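Local coordinates for hypothetical protein PA5202 (Pseudomonas aeruginosa, PDB 1ZKI) that is a hotdog-fold thioesterase that probably hydrolyses acyl-CoA thioesters and is built as an assembly of two subunits, at residues Met58-Cys66 / Val121-Ala129; Arg87-Ala98 / Val110-Val121. All coordinates share one frame; numbering follows the deposited sequence. Where two conformers were deposited one is given.

Overall arrangement
Both contacts belong to one hotdog fold, in which an antiparallel sheet wraps round helix 51-70. Contact 1 (58-66 with 121-129) lays that helix on strand 119-130, and its centre is about 5 Å from the centre of the chain. Contact 2 (87-98 with 110-121) joins neighbouring strands of the same sheet, its centre about 13 Å from that of contact 1. They share Val-121, and strands 107-116 and 119-130 run side by side. A salt bridge of 2.8 Å between Lys-123 NZ and Glu-111 OE1 links them on the sheet face turned away from the helix. Both contacts also touch the second subunit.

Contact 1. Residues Met58-Cys66 / Val121-Ala129; sequences MDVTMGLAC and VAKGQGTFA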
loop_
_atom_site.group_PDB
_atom_site.type_symbol
_atom_site.label_atom_id
_atom_site.label_comp_id
_atom_site.label_asym_id
_atom_site.label_seq_id
_atom_site.Cartn_x
_atom_site.Cartn_y
_atom_site.Cartn_z
HETATM N N MSE A 58 10.218 -1.995 -8.259
HETATM C CA MSE A 58 9.029 -2.455 -7.563
HETATM C C MSE A 58 8.213 -3.465 -8.387
HETATM O O MSE A 58 7.836 -4.515 -7.884
HETATM C CB MSE A 58 8.144 -1.272 -7.152
HETATM C CG MSE A 58 6.941 -1.721 -6.346
HETATM SE SE MSE A 58 6.039 -0.158 -5.667
HETATM C CE MSE A 58 7.451 0.417 -4.439
ATOM N N ASP A 59 7.959 -3.145 -9.652
ATOM C CA ASP A 59 7.160 -4.033 -10.513
ATOM C C ASP A 59 7.813 -5.425 -10.626
ATOM O O ASP A 59 7.139 -6.470 -10.528
ATOM C CB ASP A 59 6.972 -3.395 -11.892
ATOM C CG ASP A 59 6.174 -4.281 -12.831
ATOM O OD1 ASP A 59 4.992 -4.570 -12.543
ATOM O OD2 ASP A 59 6.751 -4.738 -13.823
ATOM N N VAL A 60 9.131 -5.449 -10.811
ATOM C CA VAL A 60 9.846 -6.717 -10.912
ATOM C C VAL A 60 9.764 -7.529 -9.617
ATOM O O VAL A 60 9.514 -8.733 -9.658
ATOM C CB VAL A 60 11.295 -6.511 -11.379
ATOM C CG1 VAL A 60 12.125 -7.785 -11.203
ATOM C CG2 VAL A 60 11.296 -6.042 -12.878
ATOM N N THR A 61 9.990 -6.870 -8.484
ATOM C CA THR A 61 9.914 -7.541 -7.181
ATOM C C THR A 61 8.505 -8.098 -6.925
ATOM O O THR A 61 8.350 -9.216 -6.449
ATOM C CB THR A 61 10.319 -6.593 -6.027
ATOM O OG1 THR A 61 11.548 -5.937 -6.367
ATOM C CG2 THR A 61 10.538 -7.400 -4.738
HETATM N N MSE A 62 7.483 -7.300 -7.234
HETATM C CA MSE A 62 6.097 -7.760 -7.107
HETATM C C MSE A 62 5.817 -8.977 -7.995
HETATM O O MSE A 62 5.179 -9.913 -7.551
HETATM C CB MSE A 62 5.126 -6.626 -7.422
HETATM C CG MSE A 62 5.099 -5.540 -6.373
HETATM SE SE MSE A 62 3.846 -4.155 -7.092
HETATM C CE MSE A 62 3.475 -3.238 -5.417
ATOM N N GLY A 63 6.315 -8.974 -9.235
ATOM C CA GLY A 63 6.145 -10.128 -10.127
ATOM C C GLY A 63 6.760 -11.402 -9.554
ATOM O O GLY A 63 6.175 -12.488 -9.648
ATOM N N LEU A 64 7.948 -11.258 -8.969
ATOM C CA LEU A 64 8.662 -12.376 -8.361
ATOM C C LEU A 64 7.943 -12.889 -7.111
ATOM O O LEU A 64 7.884 -14.092 -6.869
ATOM C CB LEU A 64 10.103 -11.959 -8.053
ATOM C CG LEU A 64 11.041 -11.865 -9.270
ATOM C CD1 LEU A 64 12.437 -11.399 -8.801
ATOM C CD2 LEU A 64 11.130 -13.203 -10.012
ATOM N N ALA A 65 7.386 -11.970 -6.314
ATOM C CA ALA A 65 6.557 -12.362 -5.173
ATOM C C ALA A 65 5.350 -13.167 -5.650
ATOM O O ALA A 65 5.033 -14.197 -5.070
ATOM C CB ALA A 65 6.107 -11.133 -4.365
ATOM N N CYS A 66 4.706 -12.720 -6.731
ATOM C CA CYS A 66 3.585 -13.473 -7.306
ATOM C C CYS A 66 4.022 -14.856 -7.747
ATOM O O CYS A 66 3.371 -15.838 -7.430
ATOM C CB CYS A 66 2.967 -12.719 -8.464
ATOM S SG CYS A 66 2.036 -11.343 -7.846
ATOM N N VAL A 121 12.195 4.696 1.060
ATOM C CA VAL A 121 12.342 5.424 -0.203
ATOM C C VAL A 121 11.028 5.480 -0.987
ATOM O O VAL A 121 10.663 6.539 -1.537
ATOM C CB VAL A 121 13.464 4.789 -1.073
ATOM C CG1 VAL A 121 13.467 5.360 -2.504
ATOM C CG2 VAL A 121 14.837 5.013 -0.389
ATOM N N ALA A 122 10.334 4.347 -1.074
ATOM C CA ALA A 122 9.061 4.310 -1.838
ATOM C C ALA A 122 8.177 3.195 -1.303
ATOM O O ALA A 122 8.655 2.279 -0.638
ATOM C CB ALA A 122 9.332 4.109 -3.336
ATOM N N LYS A 123 6.882 3.299 -1.568
ATOM C CA LYS A 123 5.929 2.294 -1.104
ATOM C C LYS A 123 4.892 2.170 -2.203
ATOM O O LYS A 123 4.523 3.172 -2.831
ATOM C CB LYS A 123 5.241 2.746 0.186
ATOM C CG LYS A 123 4.251 1.711 0.762
ATOM C CD LYS A 123 5.013 0.647 1.565
ATOM C CE LYS A 123 4.351 -0.734 1.521
ATOM N NZ LYS A 123 3.190 -0.859 2.398
ATOM N N GLY A 124 4.443 0.947 -2.468
ATOM C CA GLY A 124 3.384 0.772 -3.483
ATOM C C GLY A 124 2.505 -0.434 -3.282
ATOM O O GLY A 124 2.771 -1.269 -2.409
ATOM N N GLN A 125 1.478 -0.520 -4.124
ATOM C CA GLN A 125 0.464 -1.562 -4.054
ATOM C C GLN A 125 -0.021 -1.767 -5.467
ATOM O O GLN A 125 -0.227 -0.792 -6.188
ATOM C CB GLN A 125 -0.690 -1.059 -3.181
ATOM C CG GLN A 125 -1.787 -2.051 -2.900
ATOM C CD GLN A 125 -2.870 -1.448 -2.006
ATOM O OE1 GLN A 125 -4.055 -1.432 -2.367
ATOM N NE2 GLN A 125 -2.459 -0.918 -0.853
ATOM N N GLY A 126 -0.185 -3.022 -5.866
ATOM C CA GLY A 126 -0.641 -3.336 -7.235
ATOM C C GLY A 126 -1.468 -4.601 -7.309
ATOM O O GLY A 126 -1.604 -5.344 -6.313
ATOM N N THR A 127 -1.994 -4.857 -8.502
ATOM C CA THR A 127 -2.913 -5.956 -8.726
ATOM C C THR A 127 -2.375 -6.697 -9.926
ATOM O O THR A 127 -2.033 -6.083 -10.947
ATOM C CB THR A 127 -4.327 -5.445 -9.021
ATOM O OG1 THR A 127 -4.658 -4.400 -8.100
ATOM C CG2 THR A 127 -5.384 -6.592 -8.925
ATOM N N PHE A 128 -2.303 -8.016 -9.795
ATOM C CA PHE A 128 -1.843 -8.897 -10.870
ATOM C C PHE A 128 -2.985 -9.793 -11.322
ATOM O O PHE A 128 -3.874 -10.145 -10.530
ATOM C CB PHE A 128 -0.653 -9.731 -10.366
ATOM C CG PHE A 128 0.656 -8.993 -10.383
ATOM C CD1 PHE A 128 1.650 -9.352 -11.282
ATOM C CD2 PHE A 128 0.891 -7.925 -9.527
ATOM C CE1 PHE A 128 2.865 -8.677 -11.319
ATOM C CE2 PHE A 128 2.104 -7.217 -9.557
ATOM C CZ PHE A 128 3.097 -7.596 -10.455
ATOM N N ALA A 129 -2.979 -10.166 -12.603
ATOM C CA ALA A 129 -3.982 -11.087 -13.114
ATOM C C ALA A 129 -3.323 -12.461 -13.143
ATOM O O ALA A 129 -2.196 -12.608 -13.634
ATOM C CB ALA A 129 -4.441 -10.667 -14.494
#
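Cys-66 places its SG over one face of the Phe-128 ring, 4.0 Å from the ring centroid and 21° off the normal, with CG the ring atom closest to the sulfur. This is a Cys sulfur-aromatic contact. The ring then reaches back beneath the helix: CE2 lies 3.7 Å from Met-62 CB, and CZ comes equally close to Gly-63 N, both approaching obliquely. With no side chain at Gly-63, its backbone itself meets the ring, CE1 lying 3.8 Å from Gly-63 CA. Asp-59 OD1 also comes obliquely to within 4.1 Å of Phe-128 CZ, its carboxylate plane only 14° from that of the ring. Two selenomethionines fill the space further along the strand. Met-58 sets its SE 3.6 Å from Gly-124 CA; CG stands anti to the backbone N, and a bend at chi3 turns CE along the strand toward Lys-123 and Ala-122. Met-62 has instead an extended chain beyond CG, which carries CE down onto the backbone, 3.6 Å from Gln-125 N. Gly-124 and Gly-126 present bare backbone at these points, letting the two selenomethionine ends lie directly on the strand.

Behind this first shell, Thr-78 of strand 76-85 positions Asp-59 through a hydrogen bond to OD1. Cys-81 of the same strand touches Met-62, while Val-110 of strand 107-116 packs against both Met-62 and Cys-66. On the other face of the strand, Lys-123 forms salt bridges with Glu-111 of its own chain and Glu-111 of the second subunit. The helix and strand segments cross at -51°, their axes 10.0 Å apart, with selenium, sulfur and ring filling the interface. A long central helix lying across the inner face of a curved antiparallel sheet is the hallmark of the hotdog fold.

Contact 2. Residues Arg87-Ala98 / Val110-Val121; sequences RAVADGEVRCVA and VEAEVRQGDKLV
Gln-116 reaches the loop before strand 93-103 and the strand's first residue, using both protons of NE2, one to Asp-91 O (2.8 Å) and one to Glu-93 O (3.0 Å). Both acceptors lie close to the amide plane, but Asp-91 O is met in its carbonyl plane and Glu-93 O from above its own, 54° out. The chain gets there with CG anti to the backbone N (chi1 -174°) and an extended course beyond. OE1 of the same amide receives Lys-119 NZ at 2.9 Å, which helps fix the amide's rotation.

Backbone bonds, one in either direction per pair, join Arg-95 to Arg-115 and Val-97 to Glu-113 as hydrogen-bonded antiparallel pairs. A weak bond from Arg-87 N to Val-121 O (3.4 Å) ties the preceding loop to strand 119-130.

Apolar contacts line the face turned to helix 51-70. Val-94 CB meets Val-114 CG1 at 3.6 Å, Cys-96 SG rests by Ala-112 CB, and the methyls of Ala-98 and Ala-112 are 3.8 Å apart. Near the turn, Val-89 CG2 presses tightly on Val-121 CG2 (3.5 Å), the side chains crossing at about a right angle.

Charged groups occupy the other face and the turn region. Arg-95 grips Glu-93 side-on, NE and NH2 both reaching OE2; Glu-93 also pairs with Arg-35 and Arg-95 with Glu-33, both on strand 31-37. Arg-115 NE reaches Glu-113 OE1 from above the carboxylate plane. Arg-87 turns a guanidinium face to Lys-119, whose CD lies 3.6 Å from Arg-87 NH1, over the face but offset from its centre.

The chemistry is thus two-sided: small apolar groups pack toward the helix, ion pairs on the other face form within a strand and partly reach strand 31-37, and one glutamine amide joins the type II' turn of residues 116-119 to the loop and start of strand 93-103.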
loop_
_atom_site.group_PDB
_atom_site.type_symbol
_atom_site.label_atom_id
_atom_site.label_comp_id
_atom_site.label_asym_id
_atom_site.label_seq_id
_atom_site.Cartn_x
_atom_site.Cartn_y
_atom_site.Cartn_z
ATOM N N ARG A 87 11.456 9.607 -0.441
ATOM C CA ARG A 87 12.650 10.455 -0.531
ATOM C C ARG A 87 13.617 9.990 -1.599
ATOM O O ARG A 87 13.523 8.851 -2.055
ATOM C CB ARG A 87 13.368 10.509 0.803
ATOM C CG ARG A 87 13.854 9.152 1.317
ATOM C CD ARG A 87 14.544 9.385 2.655
ATOM N NE ARG A 87 15.820 10.073 2.460
ATOM C CZ ARG A 87 16.768 10.221 3.383
ATOM N NH1 ARG A 87 16.617 9.717 4.605
ATOM N NH2 ARG A 87 17.895 10.840 3.056
ATOM N N ALA A 88 14.537 10.884 -1.967
ATOM C CA ALA A 88 15.448 10.661 -3.086
ATOM C C ALA A 88 16.628 9.797 -2.672
ATOM O O ALA A 88 17.097 9.866 -1.523
ATOM C CB ALA A 88 15.964 11.998 -3.623
ATOM N N VAL A 89 17.126 9.021 -3.627
ATOM C CA VAL A 89 18.321 8.200 -3.447
ATOM C C VAL A 89 19.443 8.741 -4.351
ATOM O O VAL A 89 19.262 8.855 -5.551
ATOM C CB VAL A 89 18.037 6.713 -3.819
ATOM C CG1 VAL A 89 19.319 5.861 -3.719
ATOM C CG2 VAL A 89 16.949 6.144 -2.940
ATOM N N ALA A 90 20.589 9.084 -3.766
ATOM C CA ALA A 90 21.688 9.692 -4.537
ATOM C C ALA A 90 22.843 8.725 -4.800
ATOM O O ALA A 90 23.649 8.938 -5.717
ATOM C CB ALA A 90 22.200 10.964 -3.848
ATOM N N ASP A 91 22.935 7.666 -3.998
ATOM C CA ASP A 91 24.023 6.706 -4.164
ATOM C C ASP A 91 23.755 5.407 -3.423
ATOM O O ASP A 91 22.742 5.283 -2.722
ATOM C CB ASP A 91 25.353 7.314 -3.709
ATOM C CG ASP A 91 25.311 7.804 -2.292
ATOM O OD1 ASP A 91 24.732 7.125 -1.410
ATOM O OD2 ASP A 91 25.876 8.887 -2.053
ATOM N N GLY A 92 24.677 4.460 -3.565
ATOM C CA GLY A 92 24.587 3.180 -2.873
ATOM C C GLY A 92 23.552 2.305 -3.552
ATOM O O GLY A 92 23.368 2.387 -4.769
ATOM N N GLU A 93 22.867 1.471 -2.785
ATOM C CA GLU A 93 21.844 0.624 -3.377
ATOM C C GLU A 93 20.546 0.667 -2.590
ATOM O O GLU A 93 20.524 1.031 -1.408
ATOM C CB GLU A 93 22.326 -0.825 -3.493
ATOM C CG GLU A 93 22.413 -1.558 -2.163
ATOM C CD GLU A 93 23.022 -2.946 -2.317
ATOM O OE1 GLU A 93 24.258 -3.011 -2.537
ATOM O OE2 GLU A 93 22.265 -3.951 -2.204
ATOM N N VAL A 94 19.478 0.250 -3.255
ATOM C CA VAL A 94 18.192 0.100 -2.581
ATOM C C VAL A 94 17.738 -1.352 -2.633
ATOM O O VAL A 94 18.150 -2.118 -3.522
ATOM C CB VAL A 94 17.099 1.042 -3.167
ATOM C CG1 VAL A 94 17.469 2.523 -2.933
ATOM C CG2 VAL A 94 16.871 0.764 -4.667
ATOM N N ARG A 95 16.892 -1.719 -1.672
ATOM C CA ARG A 95 16.288 -3.042 -1.616
ATOM C C ARG A 95 14.794 -2.873 -1.689
ATOM O O ARG A 95 14.244 -2.011 -1.024
ATOM C CB ARG A 95 16.664 -3.750 -0.302
ATOM C CG ARG A 95 18.160 -3.966 -0.104
ATOM C CD ARG A 95 18.651 -4.984 -1.095
ATOM N NE ARG A 95 20.085 -5.262 -1.030
ATOM C CZ ARG A 95 20.603 -6.389 -0.567
ATOM N NH1 ARG A 95 19.811 -7.343 -0.070
ATOM N NH2 ARG A 95 21.919 -6.564 -0.609
ATOM N N CYS A 96 14.159 -3.692 -2.516
ATOM C CA CYS A 96 12.704 -3.764 -2.557
ATOM C C CYS A 96 12.266 -5.111 -2.014
ATOM O O CYS A 96 12.795 -6.158 -2.418
ATOM C CB CYS A 96 12.205 -3.575 -3.976
ATOM S SG CYS A 96 10.382 -3.670 -4.086
ATOM N N VAL A 97 11.320 -5.082 -1.076
ATOM C CA VAL A 97 10.671 -6.305 -0.604
ATOM C C VAL A 97 9.187 -6.214 -0.956
ATOM O O VAL A 97 8.526 -5.218 -0.617
ATOM C CB VAL A 97 10.850 -6.502 0.918
ATOM C CG1 VAL A 97 10.097 -7.753 1.387
ATOM C CG2 VAL A 97 12.344 -6.589 1.255
ATOM N N ALA A 98 8.681 -7.236 -1.649
ATOM C CA ALA A 98 7.283 -7.285 -2.036
ATOM C C ALA A 98 6.636 -8.497 -1.373
ATOM O O ALA A 98 7.287 -9.531 -1.175
ATOM C CB ALA A 98 7.136 -7.368 -3.555
ATOM N N VAL A 110 -0.648 -7.240 -4.203
ATOM C CA VAL A 110 0.731 -7.253 -3.709
ATOM C C VAL A 110 1.113 -5.863 -3.229
ATOM O O VAL A 110 0.664 -4.867 -3.819
ATOM C CB VAL A 110 1.742 -7.678 -4.829
ATOM C CG1 VAL A 110 3.146 -7.916 -4.253
ATOM C CG2 VAL A 110 1.265 -8.916 -5.558
ATOM N N GLU A 111 1.875 -5.785 -2.131
ATOM C CA GLU A 111 2.430 -4.508 -1.692
ATOM C C GLU A 111 3.941 -4.601 -1.753
ATOM O O GLU A 111 4.491 -5.709 -1.809
ATOM C CB GLU A 111 1.974 -4.144 -0.272
ATOM C CG GLU A 111 2.526 -5.050 0.814
ATOM C CD GLU A 111 2.262 -4.525 2.248
ATOM O OE1 GLU A 111 1.858 -3.352 2.413
ATOM O OE2 GLU A 111 2.468 -5.297 3.206
ATOM N N ALA A 112 4.616 -3.455 -1.761
ATOM C CA ALA A 112 6.082 -3.462 -1.776
ATOM C C ALA A 112 6.622 -2.196 -1.153
ATOM O O ALA A 112 5.943 -1.167 -1.141
ATOM C CB ALA A 112 6.626 -3.647 -3.199
ATOM N N GLU A 113 7.822 -2.284 -0.587
ATOM C CA GLU A 113 8.508 -1.111 -0.080
ATOM C C GLU A 113 9.939 -1.134 -0.591
ATOM O O GLU A 113 10.518 -2.212 -0.799
ATOM C CB GLU A 113 8.485 -1.040 1.458
ATOM C CG GLU A 113 9.161 -2.194 2.136
ATOM C CD GLU A 113 9.362 -1.966 3.638
ATOM O OE1 GLU A 113 10.177 -2.702 4.235
ATOM O OE2 GLU A 113 8.734 -1.045 4.203
ATOM N N VAL A 114 10.472 0.049 -0.853
ATOM C CA VAL A 114 11.868 0.205 -1.239
ATOM C C VAL A 114 12.548 0.948 -0.108
ATOM O O VAL A 114 12.025 1.963 0.376
ATOM C CB VAL A 114 12.007 1.013 -2.543
ATOM C CG1 VAL A 114 13.494 1.186 -2.924
ATOM C CG2 VAL A 114 11.212 0.326 -3.678
ATOM N N ARG A 115 13.699 0.437 0.312
ATOM C CA ARG A 115 14.437 1.036 1.420
ATOM C C ARG A 115 15.915 1.140 1.099
ATOM O O ARG A 115 16.446 0.408 0.263
ATOM C CB ARG A 115 14.281 0.193 2.692
ATOM C CG ARG A 115 12.892 0.220 3.295
ATOM C CD ARG A 115 12.865 -0.483 4.667
ATOM N NE ARG A 115 11.543 -0.304 5.240
ATOM C CZ ARG A 115 11.187 0.727 5.994
ATOM N NH1 ARG A 115 12.070 1.662 6.314
ATOM N NH2 ARG A 115 9.944 0.814 6.430
ATOM N N GLN A 116 16.587 2.034 1.809
ATOM C CA GLN A 116 18.041 1.971 1.920
ATOM C C GLN A 116 18.306 1.973 3.429
ATOM O O GLN A 116 18.234 3.017 4.084
ATOM C CB GLN A 116 18.686 3.167 1.222
ATOM C CG GLN A 116 20.201 3.103 1.178
ATOM C CD GLN A 116 20.778 4.235 0.356
ATOM O OE1 GLN A 116 20.813 5.379 0.810
ATOM N NE2 GLN A 116 21.247 3.927 -0.842
ATOM N N GLY A 117 18.565 0.797 3.990
ATOM C CA GLY A 117 18.634 0.654 5.447
ATOM C C GLY A 117 17.351 1.116 6.120
ATOM O O GLY A 117 16.260 0.665 5.763
ATOM N N ASP A 118 17.499 2.038 7.075
ATOM C CA ASP A 118 16.369 2.619 7.819
ATOM C C ASP A 118 15.752 3.845 7.121
ATOM O O ASP A 118 15.068 4.660 7.755
ATOM C CB ASP A 118 16.778 2.968 9.263
ATOM C CG ASP A 118 17.630 4.238 9.362
ATOM O OD1 ASP A 118 18.276 4.620 8.371
ATOM O OD2 ASP A 118 17.655 4.862 10.451
ATOM N N LYS A 119 16.007 3.978 5.823
ATOM C CA LYS A 119 15.374 5.027 5.036
ATOM C C LYS A 119 14.291 4.425 4.146
ATOM O O LYS A 119 14.588 3.603 3.274
ATOM C CB LYS A 119 16.402 5.784 4.193
ATOM C CG LYS A 119 17.663 6.228 4.959
ATOM C CD LYS A 119 18.664 6.767 3.961
ATOM C CE LYS A 119 20.075 6.682 4.496
ATOM N NZ LYS A 119 21.036 6.637 3.358
ATOM N N LEU A 120 13.037 4.837 4.356
ATOM C CA LEU A 120 11.960 4.444 3.445
ATOM C C LEU A 120 12.003 5.327 2.212
ATOM O O LEU A 120 11.879 6.558 2.308
ATOM C CB LEU A 120 10.588 4.532 4.126
ATOM C CG LEU A 120 9.385 4.119 3.279
ATOM C CD1 LEU A 120 9.466 2.680 2.802
ATOM C CD2 LEU A 120 8.068 4.347 4.063
ATOM N N VAL A 121 12.195 4.696 1.060
ATOM C CA VAL A 121 12.342 5.424 -0.203
ATOM C C VAL A 121 11.028 5.480 -0.987
ATOM O O VAL A 121 10.663 6.539 -1.537
ATOM C CB VAL A 121 13.464 4.789 -1.073
ATOM C CG1 VAL A 121 13.467 5.360 -2.504
ATOM C CG2 VAL A 121 14.837 5.013 -0.389
HETATM O O HOH W 1 21.494 7.814 -1.080
#